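PDB 1WIW: glucose-6-phosphate isomerase like protein from Thermus thermophilus, which probably interconverts phosphorylated sugars, with glucose-6-phosphate or mannose-6-phosphate as the likely substrate. Local coordinates for residues F155-L160 / A263-Y268; A242-T247 / M256-R261; D3-E8 / V146-N151. One frame throughout, in Å; residues are numbered along the deposited sequence.

Contact 1. Residues F155-L160 / A263-Y268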
loop_
_atom_site.group_PDB
_atom_site.type_symbol
_atom_site.label_atom_id
_atom_site.label_comp_id
_atom_site.label_asym_id
_atom_site.label_seq_id
_atom_site.Cartn_x
_atom_site.Cartn_y
_atom_site.Cartn_z
ATOM N N PHE B 155 -24.141 8.604 -6.823
ATOM C CA PHE B 155 -24.554 7.238 -7.108
ATOM C C PHE B 155 -23.606 6.234 -6.456
ATOM O O PHE B 155 -24.056 5.289 -5.815
ATOM C CB PHE B 155 -24.602 6.987 -8.616
ATOM C CG PHE B 155 -25.260 5.683 -8.989
ATOM C CD1 PHE B 155 -26.648 5.593 -9.090
ATOM C CD2 PHE B 155 -24.498 4.535 -9.192
ATOM C CE1 PHE B 155 -27.267 4.376 -9.386
ATOM C CE2 PHE B 155 -25.106 3.312 -9.485
ATOM C CZ PHE B 155 -26.495 3.233 -9.582
ATOM N N LEU B 156 -22.297 6.440 -6.615
ATOM C CA LEU B 156 -21.307 5.526 -6.038
ATOM C C LEU B 156 -21.338 5.546 -4.509
ATOM O O LEU B 156 -21.144 4.517 -3.863
ATOM C CB LEU B 156 -19.895 5.874 -6.528
ATOM C CG LEU B 156 -18.761 4.956 -6.037
ATOM C CD1 LEU B 156 -19.089 3.503 -6.389
ATOM C CD2 LEU B 156 -17.427 5.371 -6.672
ATOM N N ALA B 157 -21.584 6.719 -3.934
ATOM C CA ALA B 157 -21.636 6.851 -2.484
ATOM C C ALA B 157 -22.707 5.917 -1.930
ATOM O O ALA B 157 -22.490 5.227 -0.935
ATOM C CB ALA B 157 -21.927 8.310 -2.096
ATOM N N TYR B 158 -23.862 5.889 -2.583
ATOM C CA TYR B 158 -24.946 5.016 -2.150
ATOM C C TYR B 158 -24.522 3.550 -2.223
ATOM O O TYR B 158 -24.884 2.748 -1.365
ATOM C CB TYR B 158 -26.194 5.253 -3.004
ATOM C CG TYR B 158 -27.017 6.438 -2.545
ATOM C CD1 TYR B 158 -27.638 6.433 -1.294
ATOM C CD2 TYR B 158 -27.157 7.566 -3.344
ATOM C CE1 TYR B 158 -28.379 7.527 -0.849
ATOM C CE2 TYR B 158 -27.897 8.668 -2.912
ATOM C CZ TYR B 158 -28.502 8.639 -1.661
ATOM O OH TYR B 158 -29.219 9.724 -1.217
ATOM N N THR B 159 -23.748 3.204 -3.246
ATOM C CA THR B 159 -23.265 1.830 -3.412
ATOM C C THR B 159 -22.263 1.441 -2.318
ATOM O O THR B 159 -22.187 0.275 -1.907
ATOM C CB THR B 159 -22.571 1.648 -4.779
ATOM O OG1 THR B 159 -23.501 1.927 -5.833
ATOM C CG2 THR B 159 -22.041 0.223 -4.925
ATOM N N LEU B 160 -21.487 2.419 -1.857
ATOM C CA LEU B 160 -20.484 2.178 -0.826
ATOM C C LEU B 160 -21.051 2.270 0.594
ATOM O O LEU B 160 -20.402 1.858 1.557
ATOM C CB LEU B 160 -19.322 3.168 -1.004
ATOM C CG LEU B 160 -18.116 2.751 -1.865
ATOM C CD1 LEU B 160 -18.519 1.782 -2.949
ATOM C CD2 LEU B 160 -17.460 3.992 -2.449
ATOM N N ALA B 263 -12.835 11.987 -4.479
ATOM C CA ALA B 263 -12.884 12.966 -3.391
ATOM C C ALA B 263 -14.348 13.364 -3.225
ATOM O O ALA B 263 -14.861 13.435 -2.111
ATOM C CB ALA B 263 -12.035 14.190 -3.723
ATOM N N TRP B 264 -15.014 13.617 -4.348
ATOM C CA TRP B 264 -16.428 13.971 -4.331
ATOM C C TRP B 264 -17.262 12.814 -3.781
ATOM O O TRP B 264 -18.212 13.023 -3.029
ATOM C CB TRP B 264 -16.913 14.308 -5.747
ATOM C CG TRP B 264 -16.827 15.771 -6.094
ATOM C CD1 TRP B 264 -15.994 16.352 -7.002
ATOM C CD2 TRP B 264 -17.628 16.828 -5.547
ATOM N NE1 TRP B 264 -16.226 17.709 -7.061
ATOM C CE2 TRP B 264 -17.222 18.028 -6.177
ATOM C CE3 TRP B 264 -18.650 16.879 -4.587
ATOM C CZ2 TRP B 264 -17.803 19.268 -5.878
ATOM C CZ3 TRP B 264 -19.231 18.117 -4.288
ATOM C CH2 TRP B 264 -18.803 19.293 -4.933
ATOM N N THR B 265 -16.905 11.590 -4.163
ATOM C CA THR B 265 -17.637 10.417 -3.707
ATOM C C THR B 265 -17.508 10.300 -2.186
ATOM O O THR B 265 -18.498 10.087 -1.487
ATOM C CB THR B 265 -17.097 9.139 -4.388
ATOM O OG1 THR B 265 -17.269 9.253 -5.808
ATOM C CG2 THR B 265 -17.833 7.901 -3.885
ATOM N N ALA B 266 -16.285 10.456 -1.687
ATOM C CA ALA B 266 -16.019 10.389 -0.255
ATOM C C ALA B 266 -16.814 11.480 0.463
ATOM O O ALA B 266 -17.306 11.268 1.568
ATOM C CB ALA B 266 -14.528 10.566 0.006
ATOM N N TYR B 267 -16.929 12.644 -0.176
ATOM C CA TYR B 267 -17.674 13.776 0.383
ATOM C C TYR B 267 -19.130 13.378 0.618
ATOM O O TYR B 267 -19.675 13.572 1.713
ATOM C CB TYR B 267 -17.627 14.967 -0.584
ATOM C CG TYR B 267 -18.515 16.138 -0.187
ATOM C CD1 TYR B 267 -18.115 17.054 0.789
ATOM C CD2 TYR B 267 -19.775 16.300 -0.760
ATOM C CE1 TYR B 267 -18.956 18.107 1.189
ATOM C CE2 TYR B 267 -20.624 17.345 -0.368
ATOM C CZ TYR B 267 -20.212 18.239 0.605
ATOM O OH TYR B 267 -21.071 19.244 1.008
ATOM N N TYR B 268 -19.757 12.836 -0.424
ATOM C CA TYR B 268 -21.147 12.399 -0.343
ATOM C C TYR B 268 -21.340 11.232 0.626
ATOM O O TYR B 268 -22.367 11.151 1.299
ATOM C CB TYR B 268 -21.668 12.026 -1.737
ATOM C CG TYR B 268 -21.861 13.232 -2.634
ATOM C CD1 TYR B 268 -21.209 13.327 -3.868
ATOM C CD2 TYR B 268 -22.668 14.303 -2.226
ATOM C CE1 TYR B 268 -21.351 14.470 -4.679
ATOM C CE2 TYR B 268 -22.816 15.445 -3.024
ATOM C CZ TYR B 268 -22.154 15.524 -4.244
ATOM O OH TYR B 268 -22.265 16.668 -5.008
#

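Contact 2. Residues A242-T247 / M256-R261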
loop_
_atom_site.group_PDB
_atom_site.type_symbol
_atom_site.label_atom_id
_atom_site.label_comp_id
_atom_site.label_asym_id
_atom_site.label_seq_id
_atom_site.Cartn_x
_atom_site.Cartn_y
_atom_site.Cartn_z
ATOM N N ALA B 242 -18.080 -1.890 -8.843
ATOM C CA ALA B 242 -18.227 -0.664 -9.618
ATOM C C ALA B 242 -17.005 -0.412 -10.498
ATOM O O ALA B 242 -15.868 -0.570 -10.056
ATOM C CB ALA B 242 -18.434 0.519 -8.681
ATOM N N GLU B 243 -17.244 -0.038 -11.747
ATOM C CA GLU B 243 -16.156 0.276 -12.668
ATOM C C GLU B 243 -16.185 1.790 -12.838
ATOM O O GLU B 243 -17.142 2.334 -13.380
ATOM C CB GLU B 243 -16.373 -0.400 -14.025
ATOM C CG GLU B 243 -16.483 -1.916 -13.957
ATOM C CD GLU B 243 -16.784 -2.537 -15.311
ATOM O OE1 GLU B 243 -15.913 -2.475 -16.205
ATOM O OE2 GLU B 243 -17.894 -3.079 -15.481
ATOM N N VAL B 244 -15.152 2.473 -12.355
ATOM C CA VAL B 244 -15.105 3.927 -12.464
ATOM C C VAL B 244 -14.290 4.337 -13.683
ATOM O O VAL B 244 -13.094 4.058 -13.765
ATOM C CB VAL B 244 -14.468 4.578 -11.209
ATOM C CG1 VAL B 244 -14.597 6.098 -11.293
ATOM C CG2 VAL B 244 -15.131 4.044 -9.942
ATOM N N PRO B 245 -14.929 5.006 -14.653
ATOM C CA PRO B 245 -14.201 5.430 -15.850
ATOM C C PRO B 245 -13.310 6.629 -15.540
ATOM O O PRO B 245 -13.627 7.436 -14.668
ATOM C CB PRO B 245 -15.323 5.764 -16.830
ATOM C CG PRO B 245 -16.379 6.307 -15.936
ATOM C CD PRO B 245 -16.361 5.343 -14.758
ATOM N N ALA B 246 -12.193 6.740 -16.250
ATOM C CA ALA B 246 -11.267 7.838 -16.024
ATOM C C ALA B 246 -11.283 8.862 -17.146
ATOM O O ALA B 246 -10.909 8.566 -18.284
ATOM C CB ALA B 246 -9.860 7.302 -15.848
ATOM N N THR B 247 -11.715 10.073 -16.811
ATOM C CA THR B 247 -11.760 11.169 -17.763
ATOM C C THR B 247 -10.327 11.655 -17.981
ATOM O O THR B 247 -9.502 11.578 -17.068
ATOM C CB THR B 247 -12.611 12.324 -17.203
ATOM O OG1 THR B 247 -13.940 11.846 -16.958
ATOM C CG2 THR B 247 -12.663 13.498 -18.187
HETATM N N MSE B 256 -5.630 11.760 -11.958
HETATM C CA MSE B 256 -6.143 12.882 -11.184
HETATM C C MSE B 256 -7.670 13.002 -11.291
HETATM O O MSE B 256 -8.339 13.368 -10.319
HETATM C CB MSE B 256 -5.451 14.165 -11.642
HETATM C CG MSE B 256 -4.836 14.993 -10.516
HETATM SE SE MSE B 256 -3.821 13.986 -9.189
HETATM C CE MSE B 256 -2.428 13.302 -10.342
ATOM N N ALA B 257 -8.223 12.691 -12.462
ATOM C CA ALA B 257 -9.672 12.746 -12.652
ATOM C C ALA B 257 -10.328 11.688 -11.775
ATOM O O ALA B 257 -11.373 11.931 -11.175
ATOM C CB ALA B 257 -10.032 12.509 -14.121
ATOM N N LEU B 258 -9.716 10.509 -11.704
ATOM C CA LEU B 258 -10.249 9.436 -10.869
ATOM C C LEU B 258 -10.176 9.891 -9.416
ATOM O O LEU B 258 -11.141 9.771 -8.668
ATOM C CB LEU B 258 -9.435 8.150 -11.050
ATOM C CG LEU B 258 -9.663 7.347 -12.336
ATOM C CD1 LEU B 258 -8.573 6.297 -12.485
ATOM C CD2 LEU B 258 -11.043 6.693 -12.313
ATOM N N TRP B 259 -9.018 10.410 -9.024
ATOM C CA TRP B 259 -8.808 10.904 -7.663
ATOM C C TRP B 259 -9.862 11.960 -7.303
ATOM O O TRP B 259 -10.443 11.919 -6.219
ATOM C CB TRP B 259 -7.404 11.509 -7.553
ATOM C CG TRP B 259 -7.099 12.138 -6.224
ATOM C CD1 TRP B 259 -6.645 11.513 -5.099
ATOM C CD2 TRP B 259 -7.245 13.522 -5.886
ATOM N NE1 TRP B 259 -6.498 12.427 -4.077
ATOM C CE2 TRP B 259 -6.862 13.666 -4.534
ATOM C CE3 TRP B 259 -7.663 14.656 -6.598
ATOM C CZ2 TRP B 259 -6.887 14.906 -3.872
ATOM C CZ3 TRP B 259 -7.685 15.891 -5.940
ATOM C CH2 TRP B 259 -7.300 16.001 -4.590
ATOM N N TYR B 260 -10.101 12.903 -8.212
ATOM C CA TYR B 260 -11.079 13.974 -7.984
ATOM C C TYR B 260 -12.505 13.433 -7.823
ATOM O O TYR B 260 -13.235 13.852 -6.925
ATOM C CB TYR B 260 -11.038 14.977 -9.141
ATOM C CG TYR B 260 -11.918 16.207 -8.962
ATOM C CD1 TYR B 260 -11.680 17.119 -7.931
ATOM C CD2 TYR B 260 -12.952 16.483 -9.854
ATOM C CE1 TYR B 260 -12.447 18.280 -7.792
ATOM C CE2 TYR B 260 -13.734 17.647 -9.724
ATOM C CZ TYR B 260 -13.471 18.538 -8.695
ATOM O OH TYR B 260 -14.212 19.695 -8.573
ATOM N N ARG B 261 -12.909 12.509 -8.688
ATOM C CA ARG B 261 -14.253 11.945 -8.578
ATOM C C ARG B 261 -14.405 11.182 -7.260
ATOM O O ARG B 261 -15.489 11.132 -6.681
ATOM C CB ARG B 261 -14.554 11.006 -9.750
ATOM C CG ARG B 261 -15.938 10.375 -9.653
ATOM C CD ARG B 261 -16.230 9.404 -10.787
ATOM N NE ARG B 261 -16.279 10.057 -12.089
ATOM C CZ ARG B 261 -16.895 9.541 -13.151
ATOM N NH1 ARG B 261 -16.898 10.193 -14.307
ATOM N NH2 ARG B 261 -17.523 8.378 -13.049
#

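Contact 3. Residues D3-E8 / V146-N151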
loop_
_atom_site.group_PDB
_atom_site.type_symbol
_atom_site.label_atom_id
_atom_site.label_comp_id
_atom_site.label_asym_id
_atom_site.label_seq_id
_atom_site.Cartn_x
_atom_site.Cartn_y
_atom_site.Cartn_z
ATOM N N ASP B 3 -30.925 11.471 1.977
ATOM C CA ASP B 3 -31.091 11.780 0.562
ATOM C C ASP B 3 -30.140 12.901 0.147
ATOM O O ASP B 3 -30.229 14.018 0.646
ATOM C CB ASP B 3 -32.552 12.176 0.316
ATOM C CG ASP B 3 -32.856 12.472 -1.142
ATOM O OD1 ASP B 3 -34.058 12.572 -1.481
ATOM O OD2 ASP B 3 -31.914 12.617 -1.947
ATOM N N LEU B 4 -29.224 12.582 -0.765
ATOM C CA LEU B 4 -28.239 13.541 -1.250
ATOM C C LEU B 4 -28.857 14.625 -2.125
ATOM O O LEU B 4 -28.164 15.535 -2.588
ATOM C CB LEU B 4 -27.127 12.808 -2.019
ATOM C CG LEU B 4 -26.329 11.806 -1.167
ATOM C CD1 LEU B 4 -25.309 11.063 -2.031
ATOM C CD2 LEU B 4 -25.628 12.550 -0.029
ATOM N N ASP B 5 -30.164 14.533 -2.351
ATOM C CA ASP B 5 -30.843 15.533 -3.155
ATOM C C ASP B 5 -31.742 16.442 -2.303
ATOM O O ASP B 5 -32.551 17.206 -2.831
ATOM C CB ASP B 5 -31.609 14.850 -4.296
ATOM C CG ASP B 5 -30.665 14.303 -5.375
ATOM O OD1 ASP B 5 -31.072 13.445 -6.179
ATOM O OD2 ASP B 5 -29.501 14.747 -5.422
ATOM N N ARG B 6 -31.581 16.359 -0.982
ATOM C CA ARG B 6 -32.325 17.210 -0.053
ATOM C C ARG B 6 -31.308 18.163 0.579
ATOM O O ARG B 6 -30.262 17.734 1.083
ATOM C CB ARG B 6 -33.034 16.375 1.028
ATOM C CG ARG B 6 -34.305 15.663 0.530
ATOM C CD ARG B 6 -34.929 14.783 1.612
ATOM N NE ARG B 6 -35.399 15.545 2.770
ATOM C CZ ARG B 6 -36.649 15.970 2.940
ATOM N NH1 ARG B 6 -36.971 16.658 4.030
ATOM N NH2 ARG B 6 -37.578 15.705 2.032
ATOM N N GLU B 7 -31.619 19.455 0.558
ATOM C CA GLU B 7 -30.710 20.467 1.074
ATOM C C GLU B 7 -30.265 20.348 2.530
ATOM O O GLU B 7 -29.106 20.627 2.842
ATOM C CB GLU B 7 -31.293 21.863 0.847
ATOM C CG GLU B 7 -30.227 22.953 0.842
ATOM C CD GLU B 7 -30.810 24.352 0.795
ATOM O OE1 GLU B 7 -31.731 24.590 -0.015
ATOM O OE2 GLU B 7 -30.336 25.217 1.562
ATOM N N GLU B 8 -31.158 19.930 3.421
ATOM C CA GLU B 8 -30.794 19.834 4.832
ATOM C C GLU B 8 -29.735 18.770 5.104
ATOM O O GLU B 8 -29.132 18.745 6.177
ATOM C CB GLU B 8 -32.033 19.583 5.706
ATOM C CG GLU B 8 -32.578 18.167 5.691
ATOM C CD GLU B 8 -33.429 17.846 4.473
ATOM O OE1 GLU B 8 -33.981 16.727 4.430
ATOM O OE2 GLU B 8 -33.550 18.695 3.563
ATOM N N VAL B 146 -26.383 18.630 -8.905
ATOM C CA VAL B 146 -26.595 17.575 -9.895
ATOM C C VAL B 146 -27.247 16.390 -9.186
ATOM O O VAL B 146 -26.647 15.785 -8.303
ATOM C CB VAL B 146 -25.255 17.122 -10.519
ATOM C CG1 VAL B 146 -25.506 16.057 -11.576
ATOM C CG2 VAL B 146 -24.529 18.332 -11.129
ATOM N N PRO B 147 -28.495 16.046 -9.561
ATOM C CA PRO B 147 -29.209 14.924 -8.934
ATOM C C PRO B 147 -28.499 13.572 -9.017
ATOM O O PRO B 147 -27.676 13.342 -9.898
ATOM C CB PRO B 147 -30.564 14.932 -9.649
ATOM C CG PRO B 147 -30.242 15.530 -10.999
ATOM C CD PRO B 147 -29.307 16.657 -10.629
ATOM N N VAL B 148 -28.837 12.677 -8.094
ATOM C CA VAL B 148 -28.227 11.351 -8.027
ATOM C C VAL B 148 -28.229 10.582 -9.348
ATOM O O VAL B 148 -27.219 9.991 -9.725
ATOM C CB VAL B 148 -28.908 10.478 -6.942
ATOM C CG1 VAL B 148 -28.162 9.155 -6.793
ATOM C CG2 VAL B 148 -28.925 11.218 -5.609
ATOM N N GLU B 149 -29.357 10.585 -10.050
ATOM C CA GLU B 149 -29.451 9.873 -11.319
ATOM C C GLU B 149 -28.447 10.366 -12.369
ATOM O O GLU B 149 -28.191 9.672 -13.351
ATOM C CB GLU B 149 -30.872 9.974 -11.889
ATOM C CG GLU B 149 -31.334 11.402 -12.150
ATOM C CD GLU B 149 -32.132 11.986 -10.998
ATOM O OE1 GLU B 149 -31.843 11.642 -9.826
ATOM O OE2 GLU B 149 -33.045 12.799 -11.272
ATOM N N GLU B 150 -27.874 11.550 -12.168
ATOM C CA GLU B 150 -26.909 12.082 -13.130
ATOM C C GLU B 150 -25.543 12.354 -12.504
ATOM O O GLU B 150 -24.610 12.766 -13.188
ATOM C CB GLU B 150 -27.437 13.382 -13.752
ATOM C CG GLU B 150 -28.793 13.247 -14.432
ATOM C CD GLU B 150 -29.261 14.546 -15.069
ATOM O OE1 GLU B 150 -29.286 15.586 -14.370
ATOM O OE2 GLU B 150 -29.609 14.524 -16.270
ATOM N N ASN B 151 -25.428 12.111 -11.205
ATOM C CA ASN B 151 -24.189 12.367 -10.485
ATOM C C ASN B 151 -23.511 11.045 -10.118
ATOM O O ASN B 151 -24.015 10.296 -9.284
ATOM C CB ASN B 151 -24.514 13.169 -9.223
ATOM C CG ASN B 151 -23.280 13.680 -8.519
ATOM O OD1 ASN B 151 -22.300 12.960 -8.364
ATOM N ND2 ASN B 151 -23.330 14.932 -8.070
#

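Contact 1. Residues F155-L160 / A263-Y268
Ala157 CB and Tyr268 CB meet 3.7 Å apart. Beside them Leu156 and Leu160 close on the methyl group of Thr265: a small helix-helix interface of the C-terminal SIS domain, where helix 152-160 lies against the long helix 251-272. The local axes approach to 8.3 Å and cross at -57°. At the nearest point of the backbones stand two small residues, Ala157 and Thr265. Thr265 has the largest share of the contact and meets three of the residues opposite. Its CG2 is anti to the backbone N and points at the other helix, where Leu156 CG lies 3.8 Å from Thr265 CG2 and Leu156 CD2 approaches equally closely. The two side chains cross obliquely. Leu160 adds its CD2 to the same methyl, from a side chain running at about a right angle to that of the threonine. Ala157 fits beside them: its CB touches Tyr268 CB and also lies 3.9 Å from Thr265 O.

The interface is thus apolar, and the polar ends are provided for elsewhere. Thr265 OG1, beside its own backbone N (chi1 -61°), turns back along its helix to hydrogen-bond the carbonyl of Arg261, so the hydroxyl is satisfied within the helix and the methyl is left for the leucines. Tyr268 offers only its CB here; the ring leads away from helix 152-160, and its OH is hydrogen-bonded to Leu142 O. Farther out, Ala153 of helix 152-160 touches both Thr265 and Tyr268, continuing the packing toward the start of that helix. The Tyr268 ring is flanked in turn by its neighbour in sequence: Tyr267 CD2 stands 3.8 Å above one face of the Tyr268 ring, offset toward the rim.

Contact 2. Residues A242-T247 / M256-R261
Arg261 sets out with CG anti to the backbone N (chi1 179°) and bends at chi3 (-65°), which turns NE aside from the line of the chain; Val244 CG1, also anti to its backbone N (chi1 -173°), meets the arginine chain at that bend, at CD. Val244 CG1 lies 3.7 Å from Arg261 CD, the two side chains sliding past each other in opposite directions. The same methyl touches Leu258 CD2, again at 3.7 Å, so one valine branch is shared by two side chains a helical turn apart.

Beyond the strand the guanidinium is covered on one face by Pro245 O, 4.1 Å above the plane and over its centre, while Arg261 NH2 packs 3.7 Å from Pro245 CD. Its charge is met by Glu138 of helix 125-139, which forms a salt bridge with NH1 and also accepts a hydrogen bond from Thr247 OG1. The acid thereby ties the loop and the helix together through its OE2. Ala246 CB sits 3.5 Å from Leu258 CG, and Ala257 CB comes within 3.1 Å of Thr247 O, a buried carbonyl that has no polar partner in the model.

Strand 240-244, the edge strand of a parallel three-stranded sheet in this chain, here passes through a short loop into helix 251-272, whose flank packs back on the strand's end: the beta-alpha connection of an alpha/beta SIS domain.

Contact 3. Residues D3-E8 / V146-N151
Asp5 OD1, a carboxylate oxygen, accepts a nearly straight hydrogen bond from the other of these two surface loops, and does so beside another acid. Val148 N donates to Asp5 OD1 over 3.0 Å, at 175°, and uses the syn lone pair of that oxygen. Asp5 CG stands beside its own backbone N (chi1 -72°), anti to the carbonyl carbon, which places CG on the side of the second loop. The contacts of the carboxylate there are not all polar: Val148 CG2 lies 3.1 Å from Asp5 OD1, and Pro147 CA is 3.5 Å from Asp5 OD2. The Asp5 side chain comes in aslant to that of Val148. Leu4 adds a looser apolar touch, with its CB 4.3 Å from Val148 CG2.

The like-charged neighbour is Glu149, whose OE1 comes to 4.1 Å from Asp5 OD1. Such closeness would be expected to raise the affinity of one of the acids for a proton, but Lys154 of helix 152-160 should offset it. Its ammonium group forms a salt bridge with Asp5 OD2 and also hydrogen-bonds the carbonyls of Leu4 and Val146, so it binds to both loops.

Each loop is also braced from within. Asp3 to Arg6 form a type I beta turn, in which Asp5 N hydrogen-bonds Asp3 OD2 at 2.6 Å, approaching from above the carboxylate plane; this is an Asx turn laid over the beta turn. On the other side Asn151 OD1 accepts from the backbone N of Lys154. The arrangement pins the N-terminal arm of the chain, through an aspartate on its turn, to the loop leading into helix 152-160, where Asn151 is the side-chain N-cap of that helix.

Following the chain, contact 3 is complete before contact 1 begins, and contact 2 falls between the two segments of contact 1. Contacts 1 and 2 both draw on helix 251-272; their centres are about 12 Å apart, and they meet where Leu156 CD1 lies 3.8 Å from Ala242 CB. Contact 3 is centred about 11 Å from contact 1 and joins it through a probable hydrogen bond between Tyr158 OH and Leu4 N, whereas contacts 2 and 3 do not touch. The edge strand, long helix, helix 152-160 and N-terminal arm thus form a continuous series, from the sheet of the C-terminal SIS domain out to the surface.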